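PDB 5O6M: Polyphosphate:AMP phosphotransferase from Meiothermus ruber H328, which uses inorganic polyphosphate as phosphate donor to convert AMP to ADP and ADP to ATP, and also accepts other nucleoside mono- and diphosphates. Local coordinates for residues V6-R11 with S218-P223; D20-F25 with K231-N236; F167-K172 with W224-A229. The protein carries 1 engineered substitution. All coordinates share one frame; numbering follows the deposited sequence.

Interaction 1 of 3, residues V6-R11 with S218-P223; sequences VQPDGR and STEYAP
A single serine hydroxyl supplies the hydrogen bond that joins two loops more than two hundred residues apart in sequence: OG of Ser218 donates to the backbone O of Val6 at 2.7 Å. The junction lies at the margin of a P-loop-type alpha/beta domain, where the N-terminal arm runs past the loop that leads from helix 203-217 into the edge strand 224-228 of the parallel sheet. Ser218 is the first residue to leave helical geometry after that helix. Its OG stands anti to the backbone N (chi1 -171°), and the donor approaches the Val6 carbonyl at a C=O...OG angle of 132°, tilted out of the carbonyl plane. The same OG is hydrogen-bonded to Trp224 N, so the hydroxyl links Val6 O to Trp224 N, while the arm's backbone joins the strand directly through Val6 and Trp224. Around this buried polar pair the packing is aliphatic, with Val6 CG1 lying 3.8 Å from Ser218 CB. An alanine at Ser218 would keep the CB contact with Val6 CG1 but would probably leave the Val6 carbonyl without its donor and Trp224 N without its partner here.

Farther along, Pro8 forms the more exposed half of the contact. It is the centre of an inverse gamma turn, and its CA makes a CA-H...O contact with Ser218 O at 3.5 Å. The Glu220 side chain lies obliquely across the pyrrolidine ring, Glu220 CG coming 3.7 Å from Pro8 CG. A bend at chi2 (74°) then turns CD, and with it the carboxylate, so that Glu220 OE2 rests 3.6 Å from Pro8 CB.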
loop_
_atom_site.group_PDB
_atom_site.type_symbol
_atom_site.label_atom_id
_atom_site.label_comp_id
_atom_site.label_asym_id
_atom_site.label_seq_id
_atom_site.Cartn_x
_atom_site.Cartn_y
_atom_site.Cartn_z
ATOM N N VAL D 6 6.088 -21.269 -26.121
ATOM C CA VAL D 6 4.854 -21.242 -26.902
ATOM C C VAL D 6 4.927 -20.101 -27.906
ATOM O O VAL D 6 4.962 -18.921 -27.532
ATOM C CB VAL D 6 3.633 -21.106 -25.983
ATOM C CG1 VAL D 6 2.353 -20.975 -26.805
ATOM C CG2 VAL D 6 3.545 -22.303 -25.043
ATOM N N GLN D 7 4.922 -20.446 -29.193
ATOM C CA GLN D 7 5.043 -19.438 -30.231
ATOM C C GLN D 7 3.806 -18.545 -30.257
ATOM O O GLN D 7 2.699 -18.990 -29.944
ATOM C CB GLN D 7 5.228 -20.093 -31.596
ATOM C CG GLN D 7 6.493 -20.928 -31.716
ATOM C CD GLN D 7 7.750 -20.102 -31.538
ATOM O OE1 GLN D 7 7.733 -18.883 -31.713
ATOM N NE2 GLN D 7 8.849 -20.761 -31.187
ATOM N N PRO D 8 3.967 -17.280 -30.630
ATOM C CA PRO D 8 2.860 -16.316 -30.609
ATOM C C PRO D 8 1.984 -16.374 -31.860
ATOM O O PRO D 8 1.642 -15.348 -32.450
ATOM C CB PRO D 8 3.583 -14.969 -30.491
ATOM C CG PRO D 8 5.065 -15.288 -30.330
ATOM C CD PRO D 8 5.253 -16.631 -30.928
ATOM N N ASP D 9 1.615 -17.588 -32.268
ATOM C CA ASP D 9 0.800 -17.791 -33.459
ATOM C C ASP D 9 -0.630 -18.211 -33.136
ATOM O O ASP D 9 -1.393 -18.531 -34.053
ATOM C CB ASP D 9 1.469 -18.812 -34.385
ATOM C CG ASP D 9 1.828 -20.102 -33.674
ATOM O OD1 ASP D 9 1.096 -20.501 -32.745
ATOM O OD2 ASP D 9 2.850 -20.716 -34.048
ATOM N N GLY D 10 -1.012 -18.211 -31.864
ATOM C CA GLY D 10 -2.371 -18.534 -31.475
ATOM C C GLY D 10 -2.874 -19.912 -31.854
ATOM O O GLY D 10 -4.077 -20.173 -31.763
ATOM N N ARG D 11 -1.982 -20.806 -32.282
ATOM C CA ARG D 11 -2.355 -22.184 -32.587
ATOM C C ARG D 11 -1.882 -23.162 -31.518
ATOM O O ARG D 11 -1.885 -24.375 -31.757
ATOM C CB ARG D 11 -1.814 -22.596 -33.959
ATOM C CG ARG D 11 -0.295 -22.606 -34.066
ATOM C CD ARG D 11 0.182 -23.268 -35.357
ATOM N NE ARG D 11 -0.312 -22.588 -36.553
ATOM C CZ ARG D 11 0.009 -22.932 -37.797
ATOM N NH1 ARG D 11 0.830 -23.952 -38.016
ATOM N NH2 ARG D 11 -0.489 -22.256 -38.825
ATOM N N SER D 218 0.411 -15.711 -24.981
ATOM C CA SER D 218 1.825 -15.911 -25.266
ATOM C C SER D 218 2.241 -14.990 -26.407
ATOM O O SER D 218 1.740 -15.119 -27.528
ATOM C CB SER D 218 2.111 -17.365 -25.620
ATOM O OG SER D 218 3.508 -17.575 -25.683
ATOM N N THR D 219 3.140 -14.054 -26.119
ATOM C CA THR D 219 3.580 -13.068 -27.092
ATOM C C THR D 219 5.102 -13.024 -27.099
ATOM O O THR D 219 5.770 -13.663 -26.285
ATOM C CB THR D 219 3.018 -11.676 -26.787
ATOM O OG1 THR D 219 3.489 -11.246 -25.507
ATOM C CG2 THR D 219 1.499 -11.714 -26.769
ATOM N N GLU D 220 5.650 -12.253 -28.036
ATOM C CA GLU D 220 7.100 -12.136 -28.149
ATOM C C GLU D 220 7.689 -11.264 -27.051
ATOM O O GLU D 220 8.885 -11.379 -26.761
ATOM C CB GLU D 220 7.487 -11.578 -29.520
ATOM C CG GLU D 220 6.453 -11.826 -30.604
ATOM C CD GLU D 220 5.241 -10.928 -30.456
ATOM O OE1 GLU D 220 5.432 -9.710 -30.255
ATOM O OE2 GLU D 220 4.103 -11.445 -30.510
ATOM N N TYR D 221 6.887 -10.392 -26.444
ATOM C CA TYR D 221 7.332 -9.631 -25.288
ATOM C C TYR D 221 7.027 -10.327 -23.967
ATOM O O TYR D 221 7.540 -9.893 -22.931
ATOM C CB TYR D 221 6.687 -8.240 -25.271
ATOM C CG TYR D 221 5.177 -8.256 -25.352
ATOM C CD1 TYR D 221 4.409 -8.517 -24.222
ATOM C CD2 TYR D 221 4.516 -7.970 -26.539
ATOM C CE1 TYR D 221 3.030 -8.533 -24.279
ATOM C CE2 TYR D 221 3.133 -7.975 -26.605
ATOM C CZ TYR D 221 2.396 -8.259 -25.470
ATOM O OH TYR D 221 1.021 -8.271 -25.518
ATOM N N ALA D 222 6.216 -11.389 -23.977
ATOM C CA ALA D 222 5.831 -12.094 -22.751
ATOM C C ALA D 222 5.543 -13.556 -23.073
ATOM O O ALA D 222 4.385 -13.990 -23.108
ATOM C CB ALA D 222 4.625 -11.425 -22.096
ATOM N N PRO D 223 6.584 -14.352 -23.300
ATOM C CA PRO D 223 6.376 -15.744 -23.710
ATOM C C PRO D 223 5.919 -16.638 -22.566
ATOM O O PRO D 223 6.277 -16.445 -21.401
ATOM C CB PRO D 223 7.765 -16.166 -24.202
ATOM C CG PRO D 223 8.699 -15.343 -23.369
ATOM C CD PRO D 223 8.013 -14.005 -23.216
#

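Interaction 2 of 3, residues D20-F25 with K231-N236. With PO4 (phosphate ion), chain B; PO4 (phosphate ion), chain C.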
loop_
_atom_site.group_PDB
_atom_site.type_symbol
_atom_site.label_atom_id
_atom_site.label_comp_id
_atom_site.label_asym_id
_atom_site.label_seq_id
_atom_site.Cartn_x
_atom_site.Cartn_y
_atom_site.Cartn_z
ATOM N N ASP D 20 5.784 -35.984 -19.291
ATOM C CA ASP D 20 6.951 -36.800 -18.980
ATOM C C ASP D 20 8.140 -36.516 -19.886
ATOM O O ASP D 20 9.175 -37.176 -19.752
ATOM C CB ASP D 20 6.586 -38.283 -19.042
ATOM C CG ASP D 20 5.840 -38.745 -17.809
ATOM O OD1 ASP D 20 6.335 -38.489 -16.690
ATOM O OD2 ASP D 20 4.753 -39.344 -17.953
ATOM N N ASP D 21 8.016 -35.559 -20.802
ATOM C CA ASP D 21 9.123 -35.217 -21.683
ATOM C C ASP D 21 10.346 -34.780 -20.884
ATOM O O ASP D 21 10.258 -33.915 -20.007
ATOM C CB ASP D 21 8.695 -34.104 -22.639
ATOM C CG ASP D 21 9.838 -33.598 -23.499
ATOM O OD1 ASP D 21 10.764 -34.385 -23.791
ATOM O OD2 ASP D 21 9.810 -32.405 -23.877
ATOM N N THR D 22 11.496 -35.386 -21.199
ATOM C CA THR D 22 12.785 -34.966 -20.660
ATOM C C THR D 22 13.822 -34.823 -21.766
ATOM O O THR D 22 15.026 -34.821 -21.488
ATOM C CB THR D 22 13.290 -35.947 -19.599
ATOM O OG1 THR D 22 13.454 -37.243 -20.188
ATOM C CG2 THR D 22 12.302 -36.039 -18.447
ATOM N N SER D 23 13.371 -34.691 -23.015
ATOM C CA SER D 23 14.249 -34.765 -24.176
ATOM C C SER D 23 15.262 -33.630 -24.244
ATOM O O SER D 23 16.213 -33.726 -25.028
ATOM C CB SER D 23 13.408 -34.785 -25.454
ATOM O OG SER D 23 12.521 -33.679 -25.495
ATOM N N ALA D 24 15.092 -32.569 -23.453
ATOM C CA ALA D 24 16.017 -31.443 -23.516
ATOM C C ALA D 24 17.300 -31.689 -22.733
ATOM O O ALA D 24 18.287 -30.979 -22.955
ATOM C CB ALA D 24 15.341 -30.168 -23.006
ATOM N N PHE D 25 17.308 -32.657 -21.818
ATOM C CA PHE D 25 18.488 -32.979 -21.025
ATOM C C PHE D 25 18.954 -34.398 -21.331
ATOM O O PHE D 25 18.173 -35.351 -21.221
ATOM C CB PHE D 25 18.224 -32.824 -19.524
ATOM C CG PHE D 25 19.449 -33.044 -18.681
ATOM C CD1 PHE D 25 20.440 -32.077 -18.611
ATOM C CD2 PHE D 25 19.621 -34.224 -17.977
ATOM C CE1 PHE D 25 21.576 -32.280 -17.848
ATOM C CE2 PHE D 25 20.753 -34.430 -17.209
ATOM C CZ PHE D 25 21.731 -33.457 -17.144
ATOM N N LYS D 231 8.388 -34.877 -13.496
ATOM C CA LYS D 231 9.658 -35.179 -12.838
ATOM C C LYS D 231 10.227 -33.889 -12.262
ATOM O O LYS D 231 10.593 -32.977 -13.010
ATOM C CB LYS D 231 10.662 -35.843 -13.780
ATOM C CG LYS D 231 10.195 -37.114 -14.470
ATOM C CD LYS D 231 11.273 -37.577 -15.448
ATOM C CE LYS D 231 10.824 -38.725 -16.339
ATOM N NZ LYS D 231 11.824 -38.996 -17.421
ATOM N N ASN D 232 10.303 -33.821 -10.932
ATOM C CA ASN D 232 10.788 -32.616 -10.267
ATOM C C ASN D 232 12.191 -32.236 -10.729
ATOM O O ASN D 232 12.471 -31.055 -10.972
ATOM C CB ASN D 232 10.770 -32.815 -8.755
ATOM C CG ASN D 232 9.371 -32.849 -8.197
ATOM O OD1 ASN D 232 8.396 -32.706 -8.932
ATOM N ND2 ASN D 232 9.261 -33.065 -6.895
ATOM N N TRP D 233 13.093 -33.214 -10.842
ATOM C CA TRP D 233 14.463 -32.887 -11.223
ATOM C C TRP D 233 14.507 -32.213 -12.588
ATOM O O TRP D 233 15.316 -31.306 -12.815
ATOM C CB TRP D 233 15.342 -34.141 -11.207
ATOM C CG TRP D 233 14.927 -35.230 -12.165
ATOM C CD1 TRP D 233 14.110 -36.292 -11.899
ATOM C CD2 TRP D 233 15.336 -35.374 -13.532
ATOM N NE1 TRP D 233 13.973 -37.077 -13.019
ATOM C CE2 TRP D 233 14.716 -36.537 -14.035
ATOM C CE3 TRP D 233 16.159 -34.628 -14.383
ATOM C CZ2 TRP D 233 14.896 -36.971 -15.348
ATOM C CZ3 TRP D 233 16.336 -35.061 -15.685
ATOM C CH2 TRP D 233 15.708 -36.220 -16.156
ATOM N N TYR D 234 13.641 -32.637 -13.511
ATOM C CA TYR D 234 13.629 -32.024 -14.833
ATOM C C TYR D 234 12.960 -30.657 -14.795
ATOM O O TYR D 234 13.476 -29.688 -15.361
ATOM C CB TYR D 234 12.924 -32.935 -15.837
ATOM C CG TYR D 234 13.071 -32.465 -17.267
ATOM C CD1 TYR D 234 14.290 -32.575 -17.929
ATOM C CD2 TYR D 234 12.002 -31.913 -17.953
ATOM C CE1 TYR D 234 14.437 -32.149 -19.233
ATOM C CE2 TYR D 234 12.139 -31.487 -19.260
ATOM C CZ TYR D 234 13.360 -31.608 -19.894
ATOM O OH TYR D 234 13.504 -31.185 -21.192
ATOM N N ARG D 235 11.809 -30.567 -14.126
ATOM C CA ARG D 235 11.146 -29.281 -13.941
ATOM C C ARG D 235 12.116 -28.252 -13.377
ATOM O O ARG D 235 12.279 -27.159 -13.934
ATOM C CB ARG D 235 9.938 -29.455 -13.021
ATOM C CG ARG D 235 9.234 -28.168 -12.624
ATOM C CD ARG D 235 8.408 -28.391 -11.367
ATOM N NE ARG D 235 9.247 -28.438 -10.172
ATOM C CZ ARG D 235 8.913 -29.060 -9.047
ATOM N NH1 ARG D 235 7.761 -29.710 -8.961
ATOM N NH2 ARG D 235 9.739 -29.043 -8.009
ATOM N N ASN D 236 12.774 -28.593 -12.266
ATOM C CA ASN D 236 13.708 -27.667 -11.636
ATOM C C ASN D 236 14.869 -27.326 -12.565
ATOM O O ASN D 236 15.290 -26.166 -12.638
ATOM C CB ASN D 236 14.226 -28.260 -10.324
ATOM C CG ASN D 236 13.116 -28.510 -9.321
ATOM O OD1 ASN D 236 12.059 -27.879 -9.376
ATOM N ND2 ASN D 236 13.349 -29.437 -8.399
HETATM P P PO4 B . 11.754 -36.324 -8.348
HETATM O O1 PO4 B . 12.299 -37.710 -8.606
HETATM O O2 PO4 B . 12.457 -35.330 -9.243
HETATM O O3 PO4 B . 11.988 -35.952 -6.901
HETATM O O4 PO4 B . 10.273 -36.300 -8.650
HETATM P P PO4 C . 8.449 -30.964 -4.928
HETATM O O1 PO4 C . 8.208 -32.396 -4.514
HETATM O O2 PO4 C . 9.783 -30.854 -5.631
HETATM O O3 PO4 C . 8.468 -30.080 -3.705
HETATM O O4 PO4 C . 7.349 -30.518 -5.862
#
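Carbon against an aromatic face supplies the main apolar contact: CA of Thr22 sits over the Tyr234 ring, 3.6 Å from its centroid and 17° off the normal, a CH-pi contact. Tyr234 CG stands anti to the backbone N (chi1 -171°), which starts the ring toward Thr22. CB of Phe25 meets the edge of the same ring, 3.9 Å from Tyr234 CE1. Phe25 CD2 touches Trp233 CZ3 at 4.1 Å. Lys231 crosses the Thr22 side chain at about a right angle, its CD 3.5 Å from Thr22 CG2.

The receiving element is the first turn of helix 232-249, Lys231 at its N-cap position; the loop opposite makes a type I beta turn from Thr22 to Phe25, overlapped at its start by an Asx turn at Asp21.

Among polar contacts, OD1 of Asp21 accepts from both N and OG of Ser23. Tyr234 OH, less certain in position, accepts from Ala24 N and is also hydrogen-bonded to Tyr4 OH. At the helix start, Trp233 N donates to O2 of a phosphate ion at 2.7 Å, and Arg235 NH1 and NH2 grip O4 and O2 of a second, less surely placed; both probably come from the crystallisation liquor.

Interaction 3 of 3, residues F167-K172 with W224-A229; sequences FLHISK and WYVIPA
Phe167 and His169 pair with strand 224-228 through a parallel-strand ladder of backbone hydrogen bonds. Phe167 N donates to Tyr225 O at 2.9 Å, Ile227 N returns to Phe167 O at 2.8 Å, and His169 N reaches Ile227 O, again at 2.8 Å. The ladder ends with Ala229 N bonding to His169 O at 3.0 Å; here the donor stands above the carbonyl plane, 38° out of it, whereas the first two bonds run nearly straight into their acceptors.

Side chains close round this ladder on both faces of the sheet. On the face carrying Leu168 and Ile227, the two side chains lie side by side and point the same way, CD2 of Leu168 touching CB of Ile227 at 3.8 Å. Beyond them, Leu168 CB meets Ala229 CB, and CG2 of Ile170 packs on the same alanine. On the face of Phe167, His169 and Val226, CG1 of Val226 stands anti to its backbone N (chi1 177°) and lies 3.9 Å from CB of His169. At the start of the pair, Phe167 N lies at the indole edge, 3.8 Å from Trp224 CZ3, with Phe167 CB close to the same atom. The indole NE1 is held by Thr217 OG1, which would help fix the rotation of the ring.

The two strands belong to the five-stranded parallel sheet of a P-loop-type fold. Strand 224-228 is the outermost beside 161-169, its far edge taking backbone bonds from the N-terminal arm at Tyr4 and Val6; helix 203-217 covers the face of Phe167 and His169, and helix 232-249 packs against Leu168 and Ile227.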
loop_
_atom_site.group_PDB
_atom_site.type_symbol
_atom_site.label_atom_id
_atom_site.label_comp_id
_atom_site.label_asym_id
_atom_site.label_seq_id
_atom_site.Cartn_x
_atom_site.Cartn_y
_atom_site.Cartn_z
ATOM N N PHE D 167 4.243 -22.428 -17.155
ATOM C CA PHE D 167 3.187 -23.372 -16.816
ATOM C C PHE D 167 3.855 -24.708 -16.499
ATOM O O PHE D 167 4.437 -25.339 -17.385
ATOM C CB PHE D 167 2.177 -23.504 -17.953
ATOM C CG PHE D 167 1.065 -24.475 -17.666
ATOM C CD1 PHE D 167 0.209 -24.271 -16.596
ATOM C CD2 PHE D 167 0.878 -25.597 -18.459
ATOM C CE1 PHE D 167 -0.819 -25.161 -16.327
ATOM C CE2 PHE D 167 -0.144 -26.493 -18.193
ATOM C CZ PHE D 167 -0.994 -26.273 -17.126
ATOM N N LEU D 168 3.806 -25.119 -15.234
ATOM C CA LEU D 168 4.326 -26.428 -14.840
ATOM C C LEU D 168 3.256 -27.475 -15.133
ATOM O O LEU D 168 2.194 -27.485 -14.501
ATOM C CB LEU D 168 4.739 -26.442 -13.371
ATOM C CG LEU D 168 5.613 -25.280 -12.897
ATOM C CD1 LEU D 168 5.904 -25.398 -11.405
ATOM C CD2 LEU D 168 6.895 -25.178 -13.703
ATOM N N HIS D 169 3.547 -28.369 -16.080
ATOM C CA HIS D 169 2.541 -29.217 -16.713
ATOM C C HIS D 169 2.641 -30.635 -16.156
ATOM O O HIS D 169 3.606 -31.355 -16.435
ATOM C CB HIS D 169 2.730 -29.213 -18.227
ATOM C CG HIS D 169 1.652 -29.930 -18.977
ATOM N ND1 HIS D 169 0.336 -29.938 -18.563
ATOM C CD2 HIS D 169 1.693 -30.660 -20.117
ATOM C CE1 HIS D 169 -0.387 -30.639 -19.417
ATOM N NE2 HIS D 169 0.412 -31.090 -20.368
ATOM N N ILE D 170 1.654 -31.028 -15.354
ATOM C CA ILE D 170 1.577 -32.383 -14.834
ATOM C C ILE D 170 0.348 -33.066 -15.422
ATOM O O ILE D 170 -0.591 -32.423 -15.906
ATOM C CB ILE D 170 1.535 -32.429 -13.291
ATOM C CG1 ILE D 170 0.273 -31.739 -12.768
ATOM C CG2 ILE D 170 2.794 -31.803 -12.697
ATOM C CD1 ILE D 170 -0.040 -32.056 -11.319
ATOM N N SER D 171 0.364 -34.393 -15.375
ATOM C CA SER D 171 -0.737 -35.210 -15.858
ATOM C C SER D 171 -1.806 -35.380 -14.782
ATOM O O SER D 171 -1.579 -35.124 -13.596
ATOM C CB SER D 171 -0.220 -36.576 -16.296
ATOM O OG SER D 171 0.311 -37.267 -15.180
ATOM N N LYS D 172 -2.984 -35.843 -15.212
ATOM C CA LYS D 172 -4.080 -36.041 -14.268
ATOM C C LYS D 172 -3.739 -37.118 -13.248
ATOM O O LYS D 172 -4.060 -36.984 -12.060
ATOM C CB LYS D 172 -5.364 -36.407 -15.012
ATOM C CG LYS D 172 -6.577 -36.498 -14.107
ATOM C CD LYS D 172 -7.850 -36.791 -14.882
ATOM C CE LYS D 172 -9.044 -36.894 -13.940
ATOM N NZ LYS D 172 -10.347 -36.915 -14.667
ATOM N N TRP D 224 5.107 -17.633 -22.924
ATOM C CA TRP D 224 4.801 -18.750 -22.043
ATOM C C TRP D 224 5.753 -19.902 -22.327
ATOM O O TRP D 224 6.071 -20.192 -23.485
ATOM C CB TRP D 224 3.360 -19.222 -22.232
ATOM C CG TRP D 224 2.350 -18.480 -21.418
ATOM C CD1 TRP D 224 1.542 -17.468 -21.846
ATOM C CD2 TRP D 224 2.019 -18.705 -20.040
ATOM N NE1 TRP D 224 0.733 -17.040 -20.818
ATOM C CE2 TRP D 224 1.007 -17.781 -19.699
ATOM C CE3 TRP D 224 2.486 -19.588 -19.061
ATOM C CZ2 TRP D 224 0.453 -17.716 -18.418
ATOM C CZ3 TRP D 224 1.932 -19.526 -17.789
ATOM C CH2 TRP D 224 0.928 -18.595 -17.480
ATOM N N TYR D 225 6.202 -20.562 -21.264
ATOM C CA TYR D 225 6.956 -21.802 -21.372
ATOM C C TYR D 225 6.159 -22.913 -20.710
ATOM O O TYR D 225 5.755 -22.784 -19.550
ATOM C CB TYR D 225 8.332 -21.688 -20.717
ATOM C CG TYR D 225 9.231 -20.663 -21.359
ATOM C CD1 TYR D 225 10.052 -20.998 -22.429
ATOM C CD2 TYR D 225 9.263 -19.355 -20.891
ATOM C CE1 TYR D 225 10.877 -20.057 -23.016
ATOM C CE2 TYR D 225 10.085 -18.410 -21.470
ATOM C CZ TYR D 225 10.888 -18.763 -22.529
ATOM O OH TYR D 225 11.701 -17.813 -23.097
ATOM N N VAL D 226 5.918 -23.986 -21.451
ATOM C CA VAL D 226 5.312 -25.189 -20.897
ATOM C C VAL D 226 6.442 -26.069 -20.384
ATOM O O VAL D 226 7.358 -26.419 -21.136
ATOM C CB VAL D 226 4.457 -25.923 -21.940
ATOM C CG1 VAL D 226 3.891 -27.205 -21.347
ATOM C CG2 VAL D 226 3.340 -25.020 -22.431
ATOM N N ILE D 227 6.389 -26.408 -19.100
ATOM C CA ILE D 227 7.460 -27.115 -18.410
ATOM C C ILE D 227 6.968 -28.528 -18.103
ATOM O O ILE D 227 6.051 -28.699 -17.286
ATOM C CB ILE D 227 7.888 -26.388 -17.128
ATOM C CG1 ILE D 227 8.277 -24.935 -17.433
ATOM C CG2 ILE D 227 9.027 -27.143 -16.440
ATOM C CD1 ILE D 227 9.448 -24.805 -18.391
ATOM N N PRO D 228 7.513 -29.563 -18.751
ATOM C CA PRO D 228 7.203 -30.929 -18.317
ATOM C C PRO D 228 7.567 -31.075 -16.850
ATOM O O PRO D 228 8.744 -30.981 -16.486
ATOM C CB PRO D 228 8.081 -31.805 -19.219
ATOM C CG PRO D 228 8.422 -30.932 -20.393
ATOM C CD PRO D 228 8.488 -29.534 -19.853
ATOM N N ALA D 229 6.566 -31.283 -15.996
ATOM C CA ALA D 229 6.762 -31.159 -14.558
ATOM C C ALA D 229 6.393 -32.418 -13.788
ATOM O O ALA D 229 6.310 -32.371 -12.555
ATOM C CB ALA D 229 5.968 -29.961 -14.024
#

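Taken together, the three contacts show chemistry following position in the fold. Interaction 3 is the core: two sheet strands held by a regular backbone ladder with mainly apolar contacts on both faces. Interactions 1 and 2 both lay the N-terminal arm against the C-terminal part of the domain, at points flanking strand 224-228 in sequence. Interaction 1 is largely buried and relies on one serine hydroxyl, whereas interaction 2 lies at the surface and combines aromatic rings and a lysine chain, with the phosphate ions held on the helix side alone. Interaction 3 touches both: Val6 CG2 packs on Val226 CG2, and Asp21 and Tyr234 close on Pro228. Interactions 1 and 2 do not touch.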